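Local coordinates for 4-amino-4-deoxy-L-arabinose transferase or related glycosyltransferases of PMT family (Cupriavidus metallidurans, PDB 5EZM), which probably transfers 4-amino-4-deoxy-L-arabinose from a polyprenyl phosphate carrier to lipid A, as a zinc-containing membrane glycosyltransferase of the GT-C fold, at residues 52-57 against 494-499; 57-62 against 109-114; 374-379 against 422-427; 145-150 against 441-446. All blocks are in the same frame, centred on the assembly; numbering follows the deposited sequence.

Contact 1 (52-57 against 494-499); sequences RHLVGP and PFYLRH
The phenol oxygen of Tyr496 reaches the backbone of 52-57 and takes a nearly straight hydrogen bond from Leu54: N to OH is 2.9 Å, with 167° at the hydrogen. The amide arrives at the edge of the tyrosine ring, near its plane. The same oxygen is hydrogen-bonded to Glu107 OE2, so one hydroxyl joins a loop amide to an acidic side chain. His53 flanks it on the imidazole edge, CD2 lying 3.4 Å from Tyr496 OH; the two rings meet obliquely, planes 58° apart, and His53 ND1 turns to Glu458. Leu54 points its other end at Phe495. Its CD1 stands over one face of that ring, 3.9 Å from the centroid, in a CH-pi contact. Phe495 CG lies anti to the backbone N (chi1 175°), which swings the ring forward to receive the methyl, while Phe495 CD2 sits over the centre of the neighbouring Tyr496 ring. The contact joins the loop after helix 31-47, at the edge of the membrane domain, to short helix 493-497 of the C-terminal domain. That helix ends in a Schellman motif at Arg498. Phe495 O is gripped there from opposite faces of its plane, by Arg498 N at 3.0 Å and Arg498 NH1 at 2.9 Å, and NH1 lies above the Phe495 face remote from Leu54. A phenylalanine in place of Tyr496 would probably leave the Leu54 amide without its acceptor and Glu107 without its hydroxyl mate. Phe495 also packs on Ala63 and Glu64 of helix 58-72.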
loop_
_atom_site.group_PDB
_atom_site.type_symbol
_atom_site.label_atom_id
_atom_site.label_comp_id
_atom_site.label_asym_id
_atom_site.label_seq_id
_atom_site.Cartn_x
_atom_site.Cartn_y
_atom_site.Cartn_z
ATOM N N ARG A 52 13.873 2.950 5.148
ATOM C CA ARG A 52 13.130 4.181 5.357
ATOM C C ARG A 52 12.406 4.102 6.692
ATOM O O ARG A 52 11.934 3.031 7.085
ATOM C CB ARG A 52 12.111 4.433 4.237
ATOM C CG ARG A 52 12.688 4.460 2.833
ATOM C CD ARG A 52 11.600 4.722 1.798
ATOM N NE ARG A 52 10.557 3.700 1.814
ATOM C CZ ARG A 52 9.365 3.850 2.385
ATOM N NH1 ARG A 52 9.053 4.989 2.991
ATOM N NH2 ARG A 52 8.480 2.861 2.352
ATOM N N HIS A 53 12.326 5.231 7.388
ATOM C CA HIS A 53 11.466 5.300 8.556
ATOM C C HIS A 53 10.005 5.314 8.123
ATOM O O HIS A 53 9.674 5.619 6.974
ATOM C CB HIS A 53 11.788 6.534 9.393
ATOM C CG HIS A 53 13.099 6.450 10.108
ATOM N ND1 HIS A 53 14.260 6.993 9.601
ATOM C CD2 HIS A 53 13.436 5.875 11.286
ATOM C CE1 HIS A 53 15.254 6.762 10.439
ATOM N NE2 HIS A 53 14.780 6.083 11.469
ATOM N N LEU A 54 9.125 4.973 9.061
ATOM C CA LEU A 54 7.709 4.829 8.744
ATOM C C LEU A 54 7.093 6.181 8.406
ATOM O O LEU A 54 7.288 7.166 9.126
ATOM C CB LEU A 54 6.964 4.185 9.911
ATOM C CG LEU A 54 7.355 2.747 10.250
ATOM C CD1 LEU A 54 6.483 2.215 11.369
ATOM C CD2 LEU A 54 7.256 1.859 9.020
ATOM N N VAL A 55 6.347 6.221 7.308
ATOM C CA VAL A 55 5.744 7.445 6.799
ATOM C C VAL A 55 4.273 7.446 7.196
ATOM O O VAL A 55 3.493 6.603 6.738
ATOM C CB VAL A 55 5.919 7.563 5.279
ATOM C CG1 VAL A 55 5.084 8.713 4.726
ATOM C CG2 VAL A 55 7.391 7.745 4.933
ATOM N N GLY A 56 3.887 8.390 8.049
ATOM C CA GLY A 56 2.497 8.530 8.444
ATOM C C GLY A 56 1.642 9.139 7.350
ATOM O O GLY A 56 2.163 9.790 6.445
ATOM N N PRO A 57 0.319 8.941 7.425
ATOM C CA PRO A 57 -0.363 8.184 8.480
ATOM C C PRO A 57 -0.380 6.669 8.282
ATOM O O PRO A 57 -0.303 5.944 9.272
ATOM C CB PRO A 57 -1.790 8.735 8.425
ATOM C CG PRO A 57 -1.968 9.160 7.014
ATOM C CD PRO A 57 -0.631 9.665 6.561
ATOM N N PRO A 494 4.219 7.204 18.409
ATOM C CA PRO A 494 3.866 6.152 19.380
ATOM C C PRO A 494 4.427 4.787 19.020
ATOM O O PRO A 494 4.816 4.036 19.923
ATOM C CB PRO A 494 2.328 6.165 19.378
ATOM C CG PRO A 494 1.930 6.979 18.204
ATOM C CD PRO A 494 3.029 7.949 17.968
ATOM N N PHE A 495 4.497 4.445 17.729
ATOM C CA PHE A 495 5.108 3.178 17.338
ATOM C C PHE A 495 6.569 3.129 17.756
ATOM O O PHE A 495 7.022 2.144 18.350
ATOM C CB PHE A 495 4.987 2.963 15.828
ATOM C CG PHE A 495 5.710 1.733 15.330
ATOM C CD1 PHE A 495 5.108 0.484 15.391
ATOM C CD2 PHE A 495 6.989 1.825 14.801
ATOM C CE1 PHE A 495 5.771 -0.649 14.929
ATOM C CE2 PHE A 495 7.658 0.698 14.338
ATOM C CZ PHE A 495 7.049 -0.540 14.402
ATOM N N TYR A 496 7.326 4.184 17.445
ATOM C CA TYR A 496 8.744 4.191 17.789
ATOM C C TYR A 496 8.961 4.227 19.295
ATOM O O TYR A 496 9.998 3.758 19.779
ATOM C CB TYR A 496 9.447 5.365 17.111
ATOM C CG TYR A 496 9.707 5.108 15.651
ATOM C CD1 TYR A 496 10.735 4.265 15.251
ATOM C CD2 TYR A 496 8.918 5.694 14.667
ATOM C CE1 TYR A 496 10.976 4.016 13.915
ATOM C CE2 TYR A 496 9.153 5.450 13.322
ATOM C CZ TYR A 496 10.183 4.608 12.957
ATOM O OH TYR A 496 10.427 4.357 11.630
ATOM N N LEU A 497 8.002 4.761 20.052
ATOM C CA LEU A 497 8.109 4.745 21.505
ATOM C C LEU A 497 7.630 3.439 22.123
ATOM O O LEU A 497 7.867 3.222 23.318
ATOM C CB LEU A 497 7.320 5.911 22.104
ATOM C CG LEU A 497 7.927 7.292 21.872
ATOM C CD1 LEU A 497 6.981 8.374 22.350
ATOM C CD2 LEU A 497 9.271 7.403 22.570
ATOM N N ARG A 498 6.985 2.569 21.344
ATOM C CA ARG A 498 6.307 1.385 21.868
ATOM C C ARG A 498 5.360 1.782 22.997
ATOM O O ARG A 498 5.332 1.174 24.070
ATOM C CB ARG A 498 7.314 0.329 22.337
ATOM C CG ARG A 498 8.522 0.124 21.427
ATOM C CD ARG A 498 8.145 -0.584 20.143
ATOM N NE ARG A 498 9.305 -1.149 19.452
ATOM C CZ ARG A 498 9.899 -0.599 18.395
ATOM N NH1 ARG A 498 9.445 0.544 17.896
ATOM N NH2 ARG A 498 10.944 -1.194 17.831
ATOM N N HIS A 499 4.581 2.835 22.748
ATOM C CA HIS A 499 3.763 3.455 23.785
ATOM C C HIS A 499 2.563 4.169 23.168
ATOM O O HIS A 499 2.738 5.071 22.339
ATOM C CB HIS A 499 4.611 4.430 24.599
ATOM C CG HIS A 499 3.960 4.896 25.863
ATOM N ND1 HIS A 499 2.867 5.733 25.871
ATOM C CD2 HIS A 499 4.259 4.654 27.163
ATOM C CE1 HIS A 499 2.515 5.980 27.120
ATOM N NE2 HIS A 499 3.344 5.338 27.924
#

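Contact 2 (57-62 against 109-114); sequences PDEGRY and QARLAV
Glu59 meets Arg111 in a buried salt bridge between two neighbouring parts of the GT-C membrane domain: the start of helix 58-72, whose Asp58-Glu59 pair probably corresponds to the acidic motif in the first extracytoplasmic loop of GT-C enzymes, and the break between helices 107-110 and 112-133. Pro57, preceded by a cis peptide, leads into the helix, and its O takes the amide of Arg61, O to N 2.7 Å. Two residues on, Glu59 is aimed at 109-114 and extended beyond CG (chi2 -160°). Its two carboxylate oxygens are divided among several partners: OE1 accepts from Val55 N, while OE2 accepts from Asn158 N as well as from the arginine. Arg61 leaves for Glu509 in a salt bridge of its own, and the Tyr62 ring leads away to touch Leu160. On the other segment, Arg111 occupies the N-cap position of helix 112-133, and a bend at chi3 turns its guanidinium to the glutamate. Leu49 O takes NE, and Arg52 O probably takes NH2, at a separation too short to be reliable. NH1 meets Glu59 OE2 at 2.8 Å on the syn side of the carboxylate, 30° out of its plane, and lies 2.9 Å from Glu59 OE1.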
loop_
_atom_site.group_PDB
_atom_site.type_symbol
_atom_site.label_atom_id
_atom_site.label_comp_id
_atom_site.label_asym_id
_atom_site.label_seq_id
_atom_site.Cartn_x
_atom_site.Cartn_y
_atom_site.Cartn_z
ATOM N N PRO A 57 0.319 8.941 7.425
ATOM C CA PRO A 57 -0.363 8.184 8.480
ATOM C C PRO A 57 -0.380 6.669 8.282
ATOM O O PRO A 57 -0.303 5.944 9.272
ATOM C CB PRO A 57 -1.790 8.735 8.425
ATOM C CG PRO A 57 -1.968 9.160 7.014
ATOM C CD PRO A 57 -0.631 9.665 6.561
ATOM N N ASP A 58 -0.453 6.212 7.029
ATOM C CA ASP A 58 -0.782 4.815 6.748
ATOM C C ASP A 58 0.238 3.853 7.352
ATOM O O ASP A 58 -0.113 2.988 8.164
ATOM C CB ASP A 58 -0.897 4.606 5.240
ATOM C CG ASP A 58 -2.084 5.332 4.645
ATOM O OD1 ASP A 58 -3.120 5.433 5.336
ATOM O OD2 ASP A 58 -1.980 5.803 3.492
ATOM N N GLU A 59 1.506 3.975 6.947
ATOM C CA GLU A 59 2.534 3.051 7.423
ATOM C C GLU A 59 2.578 3.009 8.943
ATOM O O GLU A 59 2.593 1.930 9.553
ATOM C CB GLU A 59 3.903 3.449 6.870
ATOM C CG GLU A 59 4.053 3.290 5.378
ATOM C CD GLU A 59 5.505 3.215 4.963
ATOM O OE1 GLU A 59 6.276 4.130 5.325
ATOM O OE2 GLU A 59 5.878 2.227 4.293
ATOM N N GLY A 60 2.597 4.186 9.572
ATOM C CA GLY A 60 2.606 4.236 11.022
ATOM C C GLY A 60 1.337 3.676 11.634
ATOM O O GLY A 60 1.391 2.930 12.612
ATOM N N ARG A 61 0.177 4.019 11.060
ATOM C CA ARG A 61 -1.093 3.568 11.622
ATOM C C ARG A 61 -1.189 2.048 11.629
ATOM O O ARG A 61 -1.525 1.439 12.652
ATOM C CB ARG A 61 -2.271 4.165 10.849
ATOM C CG ARG A 61 -3.586 3.432 11.116
ATOM C CD ARG A 61 -4.793 4.110 10.485
ATOM N NE ARG A 61 -4.560 4.467 9.090
ATOM C CZ ARG A 61 -4.715 5.692 8.601
ATOM N NH1 ARG A 61 -5.123 6.676 9.390
ATOM N NH2 ARG A 61 -4.474 5.930 7.320
ATOM N N TYR A 62 -0.905 1.413 10.493
ATOM C CA TYR A 62 -1.045 -0.037 10.439
ATOM C C TYR A 62 0.079 -0.736 11.193
ATOM O O TYR A 62 -0.151 -1.786 11.811
ATOM C CB TYR A 62 -1.123 -0.492 8.982
ATOM C CG TYR A 62 -2.309 0.121 8.274
ATOM C CD1 TYR A 62 -3.578 0.065 8.839
ATOM C CD2 TYR A 62 -2.157 0.796 7.071
ATOM C CE1 TYR A 62 -4.666 0.639 8.214
ATOM C CE2 TYR A 62 -3.244 1.376 6.435
ATOM C CZ TYR A 62 -4.496 1.294 7.013
ATOM O OH TYR A 62 -5.581 1.866 6.388
ATOM N N GLN A 109 9.645 -5.380 8.951
ATOM C CA GLN A 109 8.598 -6.304 9.373
ATOM C C GLN A 109 7.218 -5.679 9.211
ATOM O O GLN A 109 6.259 -6.360 8.832
ATOM C CB GLN A 109 8.824 -6.734 10.822
ATOM C CG GLN A 109 10.118 -7.504 11.055
ATOM C CD GLN A 109 11.267 -6.606 11.464
ATOM O OE1 GLN A 109 11.392 -5.477 10.983
ATOM N NE2 GLN A 109 12.112 -7.100 12.364
ATOM N N ALA A 110 7.100 -4.381 9.488
ATOM C CA ALA A 110 5.821 -3.705 9.334
ATOM C C ALA A 110 5.406 -3.572 7.875
ATOM O O ALA A 110 4.218 -3.375 7.597
ATOM C CB ALA A 110 5.883 -2.326 9.990
ATOM N N ARG A 111 6.354 -3.674 6.944
ATOM C CA ARG A 111 6.074 -3.609 5.516
ATOM C C ARG A 111 6.054 -4.983 4.867
ATOM O O ARG A 111 6.082 -5.078 3.637
ATOM C CB ARG A 111 7.100 -2.715 4.816
ATOM C CG ARG A 111 6.983 -1.242 5.198
ATOM C CD ARG A 111 7.834 -0.354 4.313
ATOM N NE ARG A 111 9.081 0.031 4.957
ATOM C CZ ARG A 111 9.337 1.247 5.430
ATOM N NH1 ARG A 111 8.427 2.207 5.329
ATOM N NH2 ARG A 111 10.506 1.505 6.000
ATOM N N LEU A 112 5.995 -6.049 5.666
ATOM C CA LEU A 112 6.152 -7.392 5.118
ATOM C C LEU A 112 4.907 -7.832 4.352
ATOM O O LEU A 112 5.012 -8.478 3.300
ATOM C CB LEU A 112 6.475 -8.369 6.247
ATOM C CG LEU A 112 7.203 -9.646 5.844
ATOM C CD1 LEU A 112 8.548 -9.306 5.220
ATOM C CD2 LEU A 112 7.381 -10.553 7.050
ATOM N N ALA A 113 3.721 -7.487 4.862
ATOM C CA ALA A 113 2.482 -7.889 4.206
ATOM C C ALA A 113 2.392 -7.327 2.792
ATOM O O ALA A 113 1.980 -8.029 1.861
ATOM C CB ALA A 113 1.281 -7.443 5.038
ATOM N N VAL A 114 2.784 -6.064 2.607
ATOM C CA VAL A 114 2.665 -5.466 1.282
ATOM C C VAL A 114 3.733 -6.006 0.339
ATOM O O VAL A 114 3.485 -6.157 -0.865
ATOM C CB VAL A 114 2.702 -3.929 1.378
ATOM C CG1 VAL A 114 1.498 -3.432 2.151
ATOM C CG2 VAL A 114 3.979 -3.457 2.040
#

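Contact 3 (374-379 against 422-427); sequences KQLIGM and LGIAVA. With MPG ([(Z)-octadec-9-enyl] (2R)-2,3-bis(oxidanyl)propanoate), chain I.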
loop_
_atom_site.group_PDB
_atom_site.type_symbol
_atom_site.label_atom_id
_atom_site.label_comp_id
_atom_site.label_asym_id
_atom_site.label_seq_id
_atom_site.Cartn_x
_atom_site.Cartn_y
_atom_site.Cartn_z
ATOM N N LYS A 374 11.522 1.785 -30.570
ATOM C CA LYS A 374 10.689 2.976 -30.421
ATOM C C LYS A 374 10.387 3.249 -28.953
ATOM O O LYS A 374 10.554 4.376 -28.464
ATOM C CB LYS A 374 9.383 2.812 -31.202
ATOM C CG LYS A 374 9.532 2.587 -32.699
ATOM C CD LYS A 374 8.173 2.305 -33.326
ATOM C CE LYS A 374 8.219 2.388 -34.841
ATOM N NZ LYS A 374 9.256 1.495 -35.422
ATOM N N GLN A 375 9.945 2.214 -28.230
ATOM C CA GLN A 375 9.641 2.394 -26.813
ATOM C C GLN A 375 10.859 2.891 -26.041
ATOM O O GLN A 375 10.746 3.799 -25.210
ATOM C CB GLN A 375 9.121 1.087 -26.214
ATOM C CG GLN A 375 7.767 0.666 -26.747
ATOM C CD GLN A 375 6.696 1.707 -26.488
ATOM O OE1 GLN A 375 6.736 2.417 -25.483
ATOM N NE2 GLN A 375 5.734 1.807 -27.397
ATOM N N LEU A 376 12.034 2.314 -26.310
ATOM C CA LEU A 376 13.249 2.736 -25.617
ATOM C C LEU A 376 13.572 4.194 -25.905
ATOM O O LEU A 376 14.053 4.916 -25.025
ATOM C CB LEU A 376 14.426 1.849 -26.020
ATOM C CG LEU A 376 14.447 0.435 -25.452
ATOM C CD1 LEU A 376 15.630 -0.346 -26.008
ATOM C CD2 LEU A 376 14.507 0.508 -23.945
ATOM N N ILE A 377 13.331 4.642 -27.140
ATOM C CA ILE A 377 13.574 6.043 -27.475
ATOM C C ILE A 377 12.645 6.944 -26.674
ATOM O O ILE A 377 13.085 7.903 -26.024
ATOM C CB ILE A 377 13.412 6.271 -28.988
ATOM C CG1 ILE A 377 14.509 5.534 -29.757
ATOM C CG2 ILE A 377 13.435 7.760 -29.296
ATOM C CD1 ILE A 377 14.388 5.661 -31.255
ATOM N N GLY A 378 11.343 6.647 -26.706
ATOM C CA GLY A 378 10.399 7.461 -25.955
ATOM C C GLY A 378 10.731 7.522 -24.475
ATOM O O GLY A 378 10.763 8.602 -23.873
ATOM N N MET A 379 10.996 6.360 -23.870
ATOM C CA MET A 379 11.267 6.331 -22.438
ATOM C C MET A 379 12.590 7.003 -22.100
ATOM O O MET A 379 12.727 7.588 -21.020
ATOM C CB MET A 379 11.251 4.897 -21.916
ATOM C CG MET A 379 11.196 4.825 -20.400
ATOM S SD MET A 379 9.826 5.801 -19.747
ATOM C CE MET A 379 10.201 5.795 -17.996
ATOM N N LEU A 422 20.568 4.721 -17.637
ATOM C CA LEU A 422 21.558 3.663 -17.806
ATOM C C LEU A 422 20.894 2.369 -18.251
ATOM O O LEU A 422 21.294 1.767 -19.254
ATOM C CB LEU A 422 22.334 3.451 -16.506
ATOM C CG LEU A 422 23.235 4.605 -16.061
ATOM C CD1 LEU A 422 23.864 4.315 -14.708
ATOM C CD2 LEU A 422 24.307 4.877 -17.105
ATOM N N GLY A 423 19.859 1.938 -17.523
ATOM C CA GLY A 423 19.138 0.736 -17.911
ATOM C C GLY A 423 18.603 0.803 -19.330
ATOM O O GLY A 423 18.648 -0.186 -20.067
ATOM N N ILE A 424 18.097 1.971 -19.735
ATOM C CA ILE A 424 17.609 2.132 -21.104
ATOM C C ILE A 424 18.750 1.957 -22.098
ATOM O O ILE A 424 18.599 1.294 -23.134
ATOM C CB ILE A 424 16.921 3.501 -21.263
ATOM C CG1 ILE A 424 15.626 3.544 -20.453
ATOM C CG2 ILE A 424 16.657 3.815 -22.737
ATOM C CD1 ILE A 424 14.937 4.881 -20.506
ATOM N N ALA A 425 19.914 2.536 -21.791
ATOM C CA ALA A 425 21.054 2.461 -22.699
ATOM C C ALA A 425 21.539 1.024 -22.861
ATOM O O ALA A 425 21.723 0.542 -23.986
ATOM C CB ALA A 425 22.182 3.359 -22.192
ATOM N N VAL A 426 21.750 0.322 -21.746
ATOM C CA VAL A 426 22.222 -1.055 -21.853
ATOM C C VAL A 426 21.150 -1.946 -22.476
ATOM O O VAL A 426 21.471 -2.915 -23.176
ATOM C CB VAL A 426 22.693 -1.576 -20.479
ATOM C CG1 VAL A 426 21.662 -1.306 -19.419
ATOM C CG2 VAL A 426 23.010 -3.060 -20.544
ATOM N N ALA A 427 19.870 -1.626 -22.270
ATOM C CA ALA A 427 18.814 -2.362 -22.961
ATOM C C ALA A 427 18.914 -2.173 -24.469
ATOM O O ALA A 427 18.753 -3.131 -25.238
ATOM C CB ALA A 427 17.441 -1.921 -22.455
HETATM C C2 MPG I . 6.260 7.647 -25.355
HETATM C C3 MPG I . 6.778 6.591 -26.323
HETATM C C4 MPG I . 5.874 6.428 -27.534
HETATM C C5 MPG I . 6.291 5.236 -28.408
HETATM C C6 MPG I . 5.250 4.932 -29.496
HETATM C C7 MPG I . 5.634 3.707 -30.345
HETATM C C8 MPG I . 4.533 3.330 -31.365
HETATM C C1 MPG I . 7.006 7.615 -24.019
#
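Ile424 is the bump that fits between Leu376 and Met379, one helical turn apart on the facing helix. Its CG2 branch lies against Leu376, 3.6 Å from the carbonyl O and 4.1 Å from CD2. The CD1 branch reaches the other way to the backbone of Met379, 3.5 Å from its O; its contact with the Met379 side chain is uncertain, since that residue was modelled in two conformers. Leu376 replies in kind: its CD2 settles between Ile424 CG2 and Ala427 CB, the latter 4.1 Å away, the small alanine making room for the leucine. Leu376 and Ile424 run alongside one another, pointing opposite ways. Tyr442 and Met446 of helix 435-456 cover this seam from a third side. Another flank of 374-379 bears a lipid, the monoolein-like MPG. Gly378 supplies the hollow, its CA 3.7 Å from MPG C3, where any beta carbon would collide with the chain. Gln375 bends at chi2 (-59°) to lay its amide beside the alkyl chain, NE2 3.5 Å from MPG C7, while the same NE2 makes a weak hydrogen bond to Gly301 O. An alanine at Gln375 would probably open a gap beside C5 to C7 of the lipid and leave the Gly301 carbonyl without that donor. Lys374 CB adds a wall to the same groove. The segment axes approach to 10.1 Å with N-to-C directions 156° apart: helices 369-389 and 403-430, consecutive in the chain, form an antiparallel transmembrane hairpin with lipid along its side.

Contact 4 (145-150 against 441-446); sequences LLAAPM and VYAMGM. With MPG ([(Z)-octadec-9-enyl] (2R)-2,3-bis(oxidanyl)propanoate), chain L.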
loop_
_atom_site.group_PDB
_atom_site.type_symbol
_atom_site.label_atom_id
_atom_site.label_comp_id
_atom_site.label_asym_id
_atom_site.label_seq_id
_atom_site.Cartn_x
_atom_site.Cartn_y
_atom_site.Cartn_z
ATOM N N LEU A 145 5.124 -5.999 -14.299
ATOM C CA LEU A 145 4.749 -5.675 -12.927
ATOM C C LEU A 145 5.952 -5.228 -12.105
ATOM O O LEU A 145 5.810 -4.382 -11.213
ATOM C CB LEU A 145 4.063 -6.874 -12.277
ATOM C CG LEU A 145 2.734 -7.267 -12.927
ATOM C CD1 LEU A 145 2.145 -8.483 -12.243
ATOM C CD2 LEU A 145 1.757 -6.105 -12.880
ATOM N N LEU A 146 7.139 -5.767 -12.394
ATOM C CA LEU A 146 8.330 -5.349 -11.663
ATOM C C LEU A 146 8.657 -3.887 -11.940
ATOM O O LEU A 146 8.919 -3.112 -11.013
ATOM C CB LEU A 146 9.513 -6.246 -12.029
ATOM C CG LEU A 146 10.833 -5.937 -11.315
ATOM C CD1 LEU A 146 10.721 -6.203 -9.820
ATOM C CD2 LEU A 146 11.979 -6.733 -11.918
ATOM N N ALA A 147 8.633 -3.485 -13.214
ATOM C CA ALA A 147 8.999 -2.122 -13.582
ATOM C C ALA A 147 7.909 -1.107 -13.274
ATOM O O ALA A 147 8.211 0.087 -13.163
ATOM C CB ALA A 147 9.346 -2.048 -15.070
ATOM N N ALA A 148 6.660 -1.542 -13.151
ATOM C CA ALA A 148 5.559 -0.625 -12.892
ATOM C C ALA A 148 5.768 0.061 -11.547
ATOM O O ALA A 148 5.766 -0.618 -10.508
ATOM C CB ALA A 148 4.222 -1.361 -12.913
ATOM N N PRO A 149 5.959 1.382 -11.517
ATOM C CA PRO A 149 6.253 2.049 -10.240
ATOM C C PRO A 149 5.121 1.961 -9.237
ATOM O O PRO A 149 5.387 1.951 -8.031
ATOM C CB PRO A 149 6.521 3.498 -10.660
ATOM C CG PRO A 149 5.753 3.662 -11.914
ATOM C CD PRO A 149 5.858 2.343 -12.626
ATOM N N MET A 150 3.866 1.903 -9.685
ATOM C CA MET A 150 2.770 1.773 -8.731
ATOM C C MET A 150 2.825 0.433 -8.006
ATOM O O MET A 150 2.592 0.368 -6.792
ATOM C CB MET A 150 1.428 1.956 -9.437
ATOM C CG MET A 150 0.218 1.753 -8.542
ATOM S SD MET A 150 -1.283 2.512 -9.206
ATOM C CE MET A 150 -1.061 4.209 -8.679
ATOM N N VAL A 441 16.338 -6.128 -19.114
ATOM C CA VAL A 441 17.300 -5.157 -18.601
ATOM C C VAL A 441 16.634 -3.801 -18.390
ATOM O O VAL A 441 16.874 -3.124 -17.383
ATOM C CB VAL A 441 18.503 -5.054 -19.557
ATOM C CG1 VAL A 441 19.450 -3.974 -19.095
ATOM C CG2 VAL A 441 19.220 -6.394 -19.646
ATOM N N TYR A 442 15.785 -3.390 -19.334
ATOM C CA TYR A 442 15.075 -2.119 -19.217
ATOM C C TYR A 442 14.189 -2.094 -17.974
ATOM O O TYR A 442 14.210 -1.130 -17.197
ATOM C CB TYR A 442 14.263 -1.891 -20.491
ATOM C CG TYR A 442 13.138 -0.885 -20.408
ATOM C CD1 TYR A 442 13.351 0.448 -20.723
ATOM C CD2 TYR A 442 11.852 -1.279 -20.056
ATOM C CE1 TYR A 442 12.321 1.367 -20.670
ATOM C CE2 TYR A 442 10.816 -0.370 -19.999
ATOM C CZ TYR A 442 11.057 0.952 -20.306
ATOM O OH TYR A 442 10.029 1.863 -20.252
ATOM N N ALA A 443 13.410 -3.157 -17.762
ATOM C CA ALA A 443 12.542 -3.226 -16.591
ATOM C C ALA A 443 13.351 -3.244 -15.300
ATOM O O ALA A 443 12.941 -2.644 -14.299
ATOM C CB ALA A 443 11.645 -4.460 -16.673
ATOM N N MET A 444 14.495 -3.937 -15.297
ATOM C CA MET A 444 15.359 -3.914 -14.120
ATOM C C MET A 444 15.870 -2.504 -13.841
ATOM O O MET A 444 15.900 -2.059 -12.684
ATOM C CB MET A 444 16.526 -4.882 -14.304
ATOM C CG MET A 444 17.586 -4.793 -13.220
ATOM S SD MET A 444 16.982 -5.269 -11.589
ATOM C CE MET A 444 16.774 -7.037 -11.790
ATOM N N GLY A 445 16.265 -1.782 -14.891
ATOM C CA GLY A 445 16.698 -0.407 -14.705
ATOM C C GLY A 445 15.598 0.477 -14.155
ATOM O O GLY A 445 15.832 1.287 -13.255
ATOM N N MET A 446 14.380 0.329 -14.683
ATOM C CA MET A 446 13.250 1.103 -14.176
ATOM C C MET A 446 12.981 0.782 -12.714
ATOM O O MET A 446 12.795 1.686 -11.892
ATOM C CB MET A 446 12.006 0.828 -15.022
ATOM C CG MET A 446 12.065 1.439 -16.399
ATOM S SD MET A 446 12.149 3.231 -16.287
ATOM C CE MET A 446 13.221 3.586 -17.668
HETATM C C5 MPG L . 7.189 10.365 -13.053
HETATM C C6 MPG L . 6.337 10.232 -11.779
HETATM C C7 MPG L . 6.100 8.768 -11.350
HETATM C C8 MPG L . 4.873 8.643 -10.413
HETATM C C9 MPG L . 4.665 7.218 -9.843
HETATM C C10 MPG L . 3.303 7.077 -9.108
HETATM C C11 MPG L . 3.322 5.951 -8.055
HETATM C C12 MPG L . 1.941 5.801 -7.330
HETATM C C13 MPG L . 1.979 4.743 -6.208
HETATM C C14 MPG L . 0.729 4.814 -5.276
HETATM C C15 MPG L . 0.899 3.950 -3.986
HETATM C C16 MPG L . -0.452 3.671 -3.270
#
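Met446 CG lies anti to its carbonyl carbon (chi1 -72°), and bends at chi2 and chi3 carry the thioether away from 145-150, leaving the CB to face Ala147. With alanine opposite, the meeting needs no further torsion: Ala147 CB drops between Ala443 CB, at 3.7 Å, and Met446 CB, at 3.9 Å. These two partners are one turn apart on the second helix, and the Ala147 methyl also rests 3.7 Å from the backbone O of Ala443. Small side chains let the backbones come close, the CA atoms of Ala147 and Ala443 standing 4.8 Å apart. Leu146 widens the patch more loosely and lines a lipid pocket as well. The contact joins the transmembrane helix 435-456 to a broken membrane span of the GT-C domain: helix 135-147 stops before Ala148, whose psi of 116° leaves the helical range, and Pro149 opens helix 149-155. Ala148 is the first residue past one helix and holds the N-cap position of the next. Beyond this break, Met150 has CG anti to the backbone N and a chain bent at chi3, which lays CE on the alkyl tail of a bound MPG, 3.7 Å from C12 and 3.9 Å from C14. The Met150 backbone pairs with Gly295. On the other helix, Met446 CG lies over one face of the Tyr442 ring, toward its rim. Tyr442 in turn gives its OH to a hydrogen bond with Pro298 O and packs edge-to-face with Trp372.

Overall arrangement
Two pairs emerge. Contacts 1 and 2, centres 10 Å apart, share Pro57: contact 1 joins the membrane domain to the C-terminal domain, and contact 2 lies next to it within the membrane domain, Leu54 CD2 packing 3.9 Å from Arg111 NH1. Contacts 3 and 4, centres 12 Å apart, meet among the transmembrane helices through helix 435-456, with Leu376 CD2 3.4 Å from Tyr442 CD1 and Ile424 CD1 3.6 Å from Met446 CE. Between the pairs, contacts 2 and 4 come within about 9 Å at their nearest atoms. Contact 1 closes a loop of chain that holds all the others. None reaches the zinc site of Glu87, His268 and His270, but MPG lies beside contacts 3 and 4 and also touches Leu112 of contact 2.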